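Local coordinates for protein ribosome biogenesis GTPase A (Thermotoga maritima, PDB 3CNO) that binds GDP and GTP, and probably acts as a GTPase in a late step of 50S ribosomal subunit assembly, at residues A[26-31]-A[110-115]; A[52-57]-A[79-84]; A[105-110]-A[171-176]. One frame throughout, in Å; residues are numbered along the deposited sequence.

Contact 1: residues A[26-31]-A[110-115]; sequences VEVRDA and TGKSTI. With GDP (guanosine-5'-diphosphate), chain B.
Arg29, whose main-chain C lies 3.9 Å from Thr110 OG1, has its guanidinium held by partners other than 110-115: Glu27 OE2 lies in plane at the guanidinium edge, a weak bond to NH2, while NE forms a salt bridge with Glu27 OE1 and NH1 holds the Pro34 carbonyl. Toward 110-115 the strand offers mainly Val28. Its CB rests 3.8 Å from Lys112 CG, and Val28 CG1, anti to the backbone N (chi1 -176°), meets Ile115 CD1 tip to tip at 3.8 Å. Strand 24-30 thus backs the P-loop where it enters helix 112-120. Gly111, the N-cap residue, has no room for a side chain: a CB would strike N7 of the guanine and, at these backbone angles, jam against the Thr110 carbonyl O. O2B of the beta-phosphate is gripped four times, by the backbone N of Thr110, Gly111 and Lys112 and by Lys112 NZ at 2.8 Å. Bends at chi3 and chi4 curl the lysine back to that oxygen and to the Val107 carbonyl. Ser113 OG reaches O1B at 2.8 Å and Thr114 OG1 reaches O1A at 2.7 Å. With Val28 packed behind the loop, amide dipoles, hydroxyls and an ammonium would together offset much of the diphosphate's negative charge.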
loop_
_atom_site.group_PDB
_atom_site.type_symbol
_atom_site.label_atom_id
_atom_site.label_comp_id
_atom_site.label_asym_id
_atom_site.label_seq_id
_atom_site.Cartn_x
_atom_site.Cartn_y
_atom_site.Cartn_z
ATOM N N VAL A 26 8.699 -6.765 9.166
ATOM C CA VAL A 26 7.270 -6.583 8.938
ATOM C C VAL A 26 7.080 -5.898 7.591
ATOM O O VAL A 26 7.448 -4.741 7.412
ATOM C CB VAL A 26 6.567 -5.820 10.078
ATOM C CG1 VAL A 26 5.136 -5.513 9.688
ATOM C CG2 VAL A 26 6.624 -6.622 11.377
ATOM N N GLU A 27 6.532 -6.650 6.643
ATOM C CA GLU A 27 6.367 -6.190 5.274
ATOM C C GLU A 27 4.997 -5.534 5.137
ATOM O O GLU A 27 3.974 -6.228 5.124
ATOM C CB GLU A 27 6.497 -7.376 4.318
ATOM C CG GLU A 27 6.591 -6.985 2.861
ATOM C CD GLU A 27 6.598 -8.173 1.932
ATOM O OE1 GLU A 27 6.333 -7.978 0.737
ATOM O OE2 GLU A 27 6.866 -9.304 2.389
ATOM N N VAL A 28 4.981 -4.202 5.072
ATOM C CA VAL A 28 3.741 -3.444 5.028
ATOM C C VAL A 28 3.277 -3.255 3.596
ATOM O O VAL A 28 3.810 -2.414 2.858
ATOM C CB VAL A 28 3.854 -2.074 5.744
ATOM C CG1 VAL A 28 2.487 -1.357 5.747
ATOM C CG2 VAL A 28 4.381 -2.254 7.177
ATOM N N ARG A 29 2.295 -4.064 3.204
ATOM C CA ARG A 29 1.732 -4.003 1.864
ATOM C C ARG A 29 0.380 -3.305 1.941
ATOM O O ARG A 29 -0.219 -3.230 3.020
ATOM C CB ARG A 29 1.542 -5.412 1.277
ATOM C CG ARG A 29 2.742 -6.339 1.372
ATOM C CD ARG A 29 2.511 -7.529 0.490
ATOM N NE ARG A 29 3.530 -8.560 0.641
ATOM C CZ ARG A 29 3.593 -9.668 -0.102
ATOM N NH1 ARG A 29 2.695 -9.885 -1.055
ATOM N NH2 ARG A 29 4.559 -10.556 0.098
ATOM N N ASP A 30 -0.086 -2.796 0.801
ATOM C CA ASP A 30 -1.460 -2.323 0.677
ATOM C C ASP A 30 -2.345 -3.514 0.336
ATOM O O ASP A 30 -2.119 -4.191 -0.673
ATOM C CB ASP A 30 -1.579 -1.228 -0.397
ATOM C CG ASP A 30 -2.913 -0.484 -0.341
ATOM O OD1 ASP A 30 -3.972 -1.142 -0.289
ATOM O OD2 ASP A 30 -2.909 0.767 -0.368
ATOM N N ALA A 31 -3.354 -3.759 1.173
ATOM C CA ALA A 31 -4.293 -4.881 0.989
ATOM C C ALA A 31 -5.014 -4.871 -0.370
ATOM O O ALA A 31 -5.448 -5.925 -0.860
ATOM C CB ALA A 31 -5.316 -4.944 2.147
ATOM N N THR A 110 2.390 3.400 2.135
ATOM C CA THR A 110 1.698 2.162 2.339
ATOM C C THR A 110 1.228 2.053 3.820
ATOM O O THR A 110 0.440 1.166 4.187
ATOM C CB THR A 110 2.643 1.046 1.834
ATOM O OG1 THR A 110 1.935 0.106 1.010
ATOM C CG2 THR A 110 3.439 0.403 2.949
ATOM N N GLY A 111 1.688 2.996 4.642
ATOM C CA GLY A 111 1.164 3.195 5.999
ATOM C C GLY A 111 2.176 2.880 7.090
ATOM O O GLY A 111 1.813 2.648 8.252
ATOM N N LYS A 112 3.448 2.889 6.703
ATOM C CA LYS A 112 4.548 2.487 7.572
ATOM C C LYS A 112 4.814 3.459 8.724
ATOM O O LYS A 112 5.017 3.018 9.855
ATOM C CB LYS A 112 5.827 2.262 6.757
ATOM C CG LYS A 112 5.683 1.218 5.643
ATOM C CD LYS A 112 7.023 0.914 4.967
ATOM C CE LYS A 112 7.663 2.165 4.348
ATOM N NZ LYS A 112 6.815 2.759 3.274
ATOM N N SER A 113 4.829 4.764 8.451
ATOM C CA SER A 113 5.015 5.755 9.522
ATOM C C SER A 113 3.873 5.662 10.518
ATOM O O SER A 113 4.103 5.612 11.730
ATOM C CB SER A 113 5.077 7.178 8.971
ATOM O OG SER A 113 6.103 7.308 8.010
ATOM N N THR A 114 2.644 5.632 10.002
ATOM C CA THR A 114 1.454 5.508 10.851
ATOM C C THR A 114 1.567 4.305 11.791
ATOM O O THR A 114 1.272 4.416 12.975
ATOM C CB THR A 114 0.189 5.411 10.006
ATOM O OG1 THR A 114 0.204 6.455 9.037
ATOM C CG2 THR A 114 -1.048 5.567 10.855
ATOM N N ILE A 115 2.034 3.173 11.261
ATOM C CA ILE A 115 2.257 1.965 12.058
ATOM C C ILE A 115 3.352 2.164 13.123
ATOM O O ILE A 115 3.096 1.923 14.314
ATOM C CB ILE A 115 2.513 0.717 11.149
ATOM C CG1 ILE A 115 1.204 0.296 10.474
ATOM C CG2 ILE A 115 3.143 -0.455 11.936
ATOM C CD1 ILE A 115 1.386 -0.703 9.357
HETATM P PB GDP B . 4.459 5.597 4.573
HETATM O O1B GDP B . 5.183 5.837 5.871
HETATM O O2B GDP B . 4.553 4.111 4.281
HETATM O O3B GDP B . 5.103 6.287 3.392
HETATM O O3A GDP B . 2.916 6.016 4.676
HETATM P PA GDP B . 2.152 6.880 5.788
HETATM O O1A GDP B . 2.102 6.246 7.156
HETATM O O2A GDP B . 2.669 8.297 5.820
HETATM O "O5'" GDP B . 0.672 6.855 5.187
HETATM C "C5'" GDP B . 0.456 7.270 3.842
HETATM C "C4'" GDP B . -0.994 7.696 3.685
HETATM O "O4'" GDP B . -1.862 6.596 3.943
HETATM C "C3'" GDP B . -1.376 8.786 4.664
HETATM O "O3'" GDP B . -2.260 9.684 3.980
HETATM C "C2'" GDP B . -2.129 8.065 5.755
HETATM O "O2'" GDP B . -3.033 8.973 6.391
HETATM C "C1'" GDP B . -2.780 6.917 4.988
HETATM N N9 GDP B . -2.958 5.645 5.727
HETATM C C8 GDP B . -2.033 4.955 6.421
HETATM N N7 GDP B . -2.560 3.814 6.935
HETATM C C5 GDP B . -3.851 3.760 6.559
HETATM C C6 GDP B . -4.994 2.836 6.755
HETATM O O6 GDP B . -4.869 1.791 7.426
HETATM N N1 GDP B . -6.167 3.155 6.183
HETATM C C2 GDP B . -6.340 4.283 5.463
HETATM N N2 GDP B . -7.553 4.529 4.922
HETATM N N3 GDP B . -5.344 5.173 5.251
HETATM C C4 GDP B . -4.108 4.966 5.761
#

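Contact 2: residues A[52-57]-A[79-84]; sequences LLNKVD and ITTHKG. With GDP (guanosine-5'-diphosphate), chain B.
Leu53 O is gripped by two residues of 79-84: Thr81 N donates a hydrogen bond to it at 3.1 Å. Thr80 CA lies 3.2 Å from Leu53 O in a CA-H...O contact. With Leu53 N donating almost straight (172°) to Ile79 O at 2.8 Å, the two N-H...O bonds make the parallel ladder of a beta-alpha-beta unit, strand 48-54, helix 61-72 and strand 78-80. On one face of the sheet Leu52 CG packs 3.9 Å from Ile79 CD1, with Thr81 CG2 beside Leu52 CD2; on the other, helix 61-72 covers Leu53 and Thr80. Farther on, both chains bend into the guanine pocket. Asn54, Lys55, Val56 and Asp57 form the NKxD motif of GTPases, and residues 81-83 probably correspond to the G5 loop. Asp57, its CG between backbone N and carbonyl carbon (chi1 58°), presents both carboxylate oxygens to the base: OD1 accepts from N1 and OD2 accepts from N2 at 2.7 Å. Lys83 N donates to O6, giving two acceptors and one donor that match guanine, consistent with selection of this base. The extended Lys55 chain lies over one face of the base, CG 3.4 Å from C6, and its NZ reaches O4' and the Asn109 carbonyl; Lys83 covers the other face. Were Lys55 an alanine, much of that first face would probably lose its cover, and O4' and the Asn109 carbonyl their ammonium partner. His82 crosses Asp57 obliquely, its CB 3.3 Å from Asp57 OD1.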
loop_
_atom_site.group_PDB
_atom_site.type_symbol
_atom_site.label_atom_id
_atom_site.label_comp_id
_atom_site.label_asym_id
_atom_site.label_seq_id
_atom_site.Cartn_x
_atom_site.Cartn_y
_atom_site.Cartn_z
ATOM N N LEU A 52 2.049 -8.003 6.351
ATOM C CA LEU A 52 1.023 -7.143 6.886
ATOM C C LEU A 52 0.221 -6.538 5.733
ATOM O O LEU A 52 0.735 -5.723 4.970
ATOM C CB LEU A 52 1.677 -6.069 7.768
ATOM C CG LEU A 52 0.858 -5.134 8.656
ATOM C CD1 LEU A 52 1.700 -4.606 9.793
ATOM C CD2 LEU A 52 0.288 -3.979 7.835
ATOM N N LEU A 53 -1.031 -6.961 5.596
ATOM C CA LEU A 53 -1.945 -6.360 4.626
ATOM C C LEU A 53 -2.661 -5.186 5.311
ATOM O O LEU A 53 -3.533 -5.397 6.147
ATOM C CB LEU A 53 -2.947 -7.399 4.073
ATOM C CG LEU A 53 -2.404 -8.690 3.412
ATOM C CD1 LEU A 53 -3.535 -9.614 2.918
ATOM C CD2 LEU A 53 -1.391 -8.413 2.277
ATOM N N ASN A 54 -2.256 -3.962 4.962
ATOM C CA ASN A 54 -2.736 -2.718 5.590
ATOM C C ASN A 54 -3.853 -2.048 4.810
ATOM O O ASN A 54 -4.079 -2.368 3.645
ATOM C CB ASN A 54 -1.583 -1.717 5.722
ATOM C CG ASN A 54 -1.800 -0.721 6.852
ATOM O OD1 ASN A 54 -2.540 -0.982 7.796
ATOM N ND2 ASN A 54 -1.153 0.433 6.756
ATOM N N LYS A 55 -4.532 -1.103 5.458
ATOM C CA LYS A 55 -5.597 -0.308 4.850
ATOM C C LYS A 55 -6.803 -1.160 4.478
ATOM O O LYS A 55 -7.457 -0.926 3.459
ATOM C CB LYS A 55 -5.090 0.501 3.639
ATOM C CG LYS A 55 -3.836 1.300 3.912
ATOM C CD LYS A 55 -3.526 2.289 2.803
ATOM C CE LYS A 55 -2.322 3.148 3.177
ATOM N NZ LYS A 55 -2.015 4.088 2.086
ATOM N N VAL A 56 -7.099 -2.153 5.315
ATOM C CA VAL A 56 -8.247 -3.036 5.067
ATOM C C VAL A 56 -9.569 -2.274 5.094
ATOM O O VAL A 56 -10.548 -2.726 4.512
ATOM C CB VAL A 56 -8.293 -4.293 6.004
ATOM C CG1 VAL A 56 -7.208 -5.271 5.634
ATOM C CG2 VAL A 56 -8.211 -3.920 7.464
ATOM N N ASP A 57 -9.575 -1.116 5.750
ATOM C CA ASP A 57 -10.735 -0.228 5.824
ATOM C C ASP A 57 -11.172 0.357 4.479
ATOM O O ASP A 57 -12.330 0.744 4.311
ATOM C CB ASP A 57 -10.451 0.934 6.791
ATOM C CG ASP A 57 -9.212 1.759 6.384
ATOM O OD1 ASP A 57 -8.131 1.164 6.188
ATOM O OD2 ASP A 57 -9.317 3.003 6.279
ATOM N N ILE A 79 -0.990 -11.056 8.396
ATOM C CA ILE A 79 -1.962 -10.349 9.230
ATOM C C ILE A 79 -2.629 -9.252 8.399
ATOM O O ILE A 79 -2.161 -8.926 7.306
ATOM C CB ILE A 79 -1.342 -9.771 10.548
ATOM C CG1 ILE A 79 -0.441 -8.557 10.271
ATOM C CG2 ILE A 79 -0.600 -10.872 11.347
ATOM C CD1 ILE A 79 -0.326 -7.608 11.454
ATOM N N THR A 80 -3.742 -8.728 8.908
ATOM C CA THR A 80 -4.440 -7.604 8.301
ATOM C C THR A 80 -4.704 -6.571 9.384
ATOM O O THR A 80 -4.901 -6.915 10.548
ATOM C CB THR A 80 -5.806 -7.991 7.630
ATOM O OG1 THR A 80 -6.761 -8.386 8.624
ATOM C CG2 THR A 80 -5.643 -9.105 6.620
ATOM N N THR A 81 -4.701 -5.302 8.993
ATOM C CA THR A 81 -4.888 -4.228 9.942
ATOM C C THR A 81 -5.187 -2.918 9.224
ATOM O O THR A 81 -5.200 -2.866 8.004
ATOM C CB THR A 81 -3.658 -4.093 10.892
ATOM O OG1 THR A 81 -3.994 -3.217 11.969
ATOM C CG2 THR A 81 -2.432 -3.578 10.155
ATOM N N HIS A 82 -5.443 -1.871 9.995
ATOM C CA HIS A 82 -5.660 -0.543 9.436
ATOM C C HIS A 82 -5.390 0.509 10.503
ATOM O O HIS A 82 -5.209 0.178 11.671
ATOM C CB HIS A 82 -7.070 -0.390 8.841
ATOM C CG HIS A 82 -8.172 -0.535 9.846
ATOM N ND1 HIS A 82 -8.816 0.548 10.409
ATOM C CD2 HIS A 82 -8.747 -1.639 10.383
ATOM C CE1 HIS A 82 -9.726 0.117 11.263
ATOM N NE2 HIS A 82 -9.707 -1.204 11.263
ATOM N N LYS A 83 -5.352 1.765 10.070
ATOM C CA LYS A 83 -5.041 2.916 10.907
ATOM C C LYS A 83 -5.768 2.857 12.239
ATOM O O LYS A 83 -5.150 2.984 13.289
ATOM C CB LYS A 83 -5.459 4.192 10.168
ATOM C CG LYS A 83 -4.454 5.335 10.229
ATOM C CD LYS A 83 -5.039 6.631 9.640
ATOM C CE LYS A 83 -5.995 6.348 8.481
ATOM N NZ LYS A 83 -6.757 7.542 8.006
ATOM N N GLY A 84 -7.078 2.627 12.168
ATOM C CA GLY A 84 -7.986 2.738 13.304
ATOM C C GLY A 84 -8.046 1.552 14.237
ATOM O O GLY A 84 -8.772 1.589 15.228
HETATM P PB GDP B . 4.459 5.597 4.573
HETATM O O1B GDP B . 5.183 5.837 5.871
HETATM O O2B GDP B . 4.553 4.111 4.281
HETATM O O3B GDP B . 5.103 6.287 3.392
HETATM O O3A GDP B . 2.916 6.016 4.676
HETATM P PA GDP B . 2.152 6.880 5.788
HETATM O O1A GDP B . 2.102 6.246 7.156
HETATM O O2A GDP B . 2.669 8.297 5.820
HETATM O "O5'" GDP B . 0.672 6.855 5.187
HETATM C "C5'" GDP B . 0.456 7.270 3.842
HETATM C "C4'" GDP B . -0.994 7.696 3.685
HETATM O "O4'" GDP B . -1.862 6.596 3.943
HETATM C "C3'" GDP B . -1.376 8.786 4.664
HETATM O "O3'" GDP B . -2.260 9.684 3.980
HETATM C "C2'" GDP B . -2.129 8.065 5.755
HETATM O "O2'" GDP B . -3.033 8.973 6.391
HETATM C "C1'" GDP B . -2.780 6.917 4.988
HETATM N N9 GDP B . -2.958 5.645 5.727
HETATM C C8 GDP B . -2.033 4.955 6.421
HETATM N N7 GDP B . -2.560 3.814 6.935
HETATM C C5 GDP B . -3.851 3.760 6.559
HETATM C C6 GDP B . -4.994 2.836 6.755
HETATM O O6 GDP B . -4.869 1.791 7.426
HETATM N N1 GDP B . -6.167 3.155 6.183
HETATM C C2 GDP B . -6.340 4.283 5.463
HETATM N N2 GDP B . -7.553 4.529 4.922
HETATM N N3 GDP B . -5.344 5.173 5.251
HETATM C C4 GDP B . -4.108 4.966 5.761
#

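Contact 3: residues A[105-110]-A[171-176]; sequences VGVPNT and VGSLPV. With GDP (guanosine-5'-diphosphate), chain B.
Val107 to Thr110 form a type II beta turn whose Pro108 comes within 4.9 Å, CA to CA, of Ser173, just beyond the Schellman motif in which Gly172 leaves helix 162-170 with positive phi. Ser173 makes one of the two direct hydrogen bonds: its OG, anti to the backbone N (chi1 -167°), donates to Pro108 O at 3.0 Å. It arrives well to one side of the C=O direction (128° at the oxygen) and somewhat tilted from the carbonyl plane. The same hydroxyl is set against hydrocarbon, with Val107 CG2 3.4 Å from Ser173 OG and the proline ring bringing its CD to 3.5 Å from that atom. Asn109, next in the turn, supplies the second bond. Its ND2 donates to Gly172 O at 3.3 Å, lying in the plane of that carbonyl, although the acceptor stands 26° out of the asparagine's own amide plane. Asn109 CB also leans on the Gly172 oxygen. A water donates to Asn109 O at 2.9 Å and, weakly, to Val171 O, so the turn and the helix end are bridged by solvent as well. Asn109 is therefore held from two directions: while its amide points to the loop, its backbone N donates to O3B of the beta-phosphate at 2.8 Å. The contact joins the middle of the P-loop, with Asn109 and Thr110 of the GTP site, to the loop between helices 162-170 and 182-196. Behind the turn, strand 101-106 pairs with strand 24-30 through Val105 and with strand 147-154 through Gly106; ahead of it, Val171 touches Asp30 of strand 24-30, Ser173 and Leu174 pack on helix 162-170, and Val176 reaches helix 224-236.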
loop_
_atom_site.group_PDB
_atom_site.type_symbol
_atom_site.label_atom_id
_atom_site.label_comp_id
_atom_site.label_asym_id
_atom_site.label_seq_id
_atom_site.Cartn_x
_atom_site.Cartn_y
_atom_site.Cartn_z
ATOM N N VAL A 105 9.171 -2.596 6.697
ATOM C CA VAL A 105 9.586 -2.329 5.321
ATOM C C VAL A 105 8.393 -2.240 4.358
ATOM O O VAL A 105 7.318 -2.765 4.635
ATOM C CB VAL A 105 10.682 -3.348 4.838
ATOM C CG1 VAL A 105 10.089 -4.720 4.566
ATOM C CG2 VAL A 105 11.433 -2.826 3.602
ATOM N N GLY A 106 8.596 -1.543 3.242
ATOM C CA GLY A 106 7.597 -1.445 2.183
ATOM C C GLY A 106 7.852 -0.341 1.173
ATOM O O GLY A 106 8.789 0.449 1.312
ATOM N N VAL A 107 7.006 -0.302 0.144
ATOM C CA VAL A 107 6.986 0.797 -0.825
ATOM C C VAL A 107 6.425 2.094 -0.195
ATOM O O VAL A 107 5.752 2.038 0.847
ATOM C CB VAL A 107 6.238 0.391 -2.144
ATOM C CG1 VAL A 107 6.860 -0.857 -2.746
ATOM C CG2 VAL A 107 4.717 0.195 -1.928
ATOM N N PRO A 108 6.720 3.272 -0.797
ATOM C CA PRO A 108 6.165 4.525 -0.252
ATOM C C PRO A 108 4.637 4.535 -0.068
ATOM O O PRO A 108 3.914 3.921 -0.856
ATOM C CB PRO A 108 6.566 5.576 -1.298
ATOM C CG PRO A 108 7.824 5.029 -1.914
ATOM C CD PRO A 108 7.594 3.526 -1.965
ATOM N N ASN A 109 4.199 5.235 0.983
ATOM C CA ASN A 109 2.798 5.601 1.279
ATOM C C ASN A 109 1.817 4.471 1.625
ATOM O O ASN A 109 0.601 4.593 1.530
ATOM C CB ASN A 109 2.278 6.625 0.266
ATOM C CG ASN A 109 3.152 7.895 0.243
ATOM O OD1 ASN A 109 3.397 8.523 1.293
ATOM N ND2 ASN A 109 3.649 8.255 -0.946
ATOM N N THR A 110 2.390 3.400 2.135
ATOM C CA THR A 110 1.698 2.162 2.339
ATOM C C THR A 110 1.228 2.053 3.820
ATOM O O THR A 110 0.440 1.166 4.187
ATOM C CB THR A 110 2.643 1.046 1.834
ATOM O OG1 THR A 110 1.935 0.106 1.010
ATOM C CG2 THR A 110 3.439 0.403 2.949
ATOM N N VAL A 171 -2.682 2.928 -5.580
ATOM C CA VAL A 171 -2.513 2.841 -4.130
ATOM C C VAL A 171 -1.701 4.009 -3.556
ATOM O O VAL A 171 -1.439 4.046 -2.360
ATOM C CB VAL A 171 -1.877 1.495 -3.684
ATOM C CG1 VAL A 171 -2.762 0.293 -4.082
ATOM C CG2 VAL A 171 -0.417 1.362 -4.181
ATOM N N GLY A 172 -1.289 4.942 -4.408
ATOM C CA GLY A 172 -0.671 6.187 -3.930
ATOM C C GLY A 172 0.812 6.095 -3.598
ATOM O O GLY A 172 1.388 7.007 -3.000
ATOM N N SER A 173 1.425 4.991 -3.996
ATOM C CA SER A 173 2.855 4.810 -3.850
ATOM C C SER A 173 3.568 5.690 -4.865
ATOM O O SER A 173 4.603 6.293 -4.576
ATOM C CB SER A 173 3.217 3.352 -4.094
ATOM O OG SER A 173 4.533 3.115 -3.659
ATOM N N LEU A 174 2.985 5.757 -6.055
ATOM C CA LEU A 174 3.484 6.578 -7.139
ATOM C C LEU A 174 2.553 7.788 -7.269
ATOM O O LEU A 174 1.402 7.637 -7.684
ATOM C CB LEU A 174 3.505 5.739 -8.417
ATOM C CG LEU A 174 4.454 6.035 -9.572
ATOM C CD1 LEU A 174 5.893 6.290 -9.089
ATOM C CD2 LEU A 174 4.384 4.873 -10.561
ATOM N N PRO A 175 3.035 8.990 -6.883
ATOM C CA PRO A 175 2.164 10.178 -6.835
ATOM C C PRO A 175 1.756 10.645 -8.237
ATOM O O PRO A 175 2.505 10.426 -9.186
ATOM C CB PRO A 175 3.046 11.230 -6.148
ATOM C CG PRO A 175 4.456 10.791 -6.452
ATOM C CD PRO A 175 4.432 9.303 -6.504
ATOM N N VAL A 176 0.588 11.277 -8.361
ATOM C CA VAL A 176 0.056 11.677 -9.673
ATOM C C VAL A 176 0.939 12.679 -10.409
ATOM O O VAL A 176 0.911 12.756 -11.638
ATOM C CB VAL A 176 -1.403 12.233 -9.615
ATOM C CG1 VAL A 176 -2.408 11.109 -9.544
ATOM C CG2 VAL A 176 -1.588 13.227 -8.470
HETATM P PB GDP B . 4.459 5.597 4.573
HETATM O O1B GDP B . 5.183 5.837 5.871
HETATM O O2B GDP B . 4.553 4.111 4.281
HETATM O O3B GDP B . 5.103 6.287 3.392
HETATM O O3A GDP B . 2.916 6.016 4.676
HETATM P PA GDP B . 2.152 6.880 5.788
HETATM O O1A GDP B . 2.102 6.246 7.156
HETATM O O2A GDP B . 2.669 8.297 5.820
HETATM O "O5'" GDP B . 0.672 6.855 5.187
HETATM C "C5'" GDP B . 0.456 7.270 3.842
HETATM C "C4'" GDP B . -0.994 7.696 3.685
HETATM O "O4'" GDP B . -1.862 6.596 3.943
HETATM C "C3'" GDP B . -1.376 8.786 4.664
HETATM O "O3'" GDP B . -2.260 9.684 3.980
HETATM C "C2'" GDP B . -2.129 8.065 5.755
HETATM O "O2'" GDP B . -3.033 8.973 6.391
HETATM C "C1'" GDP B . -2.780 6.917 4.988
HETATM N N9 GDP B . -2.958 5.645 5.727
HETATM C C8 GDP B . -2.033 4.955 6.421
HETATM N N7 GDP B . -2.560 3.814 6.935
HETATM C C5 GDP B . -3.851 3.760 6.559
HETATM C C6 GDP B . -4.994 2.836 6.755
HETATM O O6 GDP B . -4.869 1.791 7.426
HETATM N N1 GDP B . -6.167 3.155 6.183
HETATM C C2 GDP B . -6.340 4.283 5.463
HETATM N N2 GDP B . -7.553 4.529 4.922
HETATM N N3 GDP B . -5.344 5.173 5.251
HETATM C C4 GDP B . -4.108 4.966 5.761
HETATM O O HOH W 1 -0.757 6.472 -0.201
#

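How the contacts relate
All three contacts border one GDP at the same end of the six-stranded sheet. Contact 1 is central, its centre 8 Å from that of contact 2 and 9 Å from that of contact 3, while the outer two are 15 Å apart. Strand 24-30 runs between strands 48-54 and 101-106, bonding to both, and Thr110 belongs to contacts 1 and 3. Along the chain contact 2 is nested inside contact 1, contact 3 crosses contact 1, and contact 2 closes before contact 3 opens. The guanine-recognition motif therefore precedes the P-loop, the circular permutation that defines CP-type GTPases, yet base and phosphate sites come together in space.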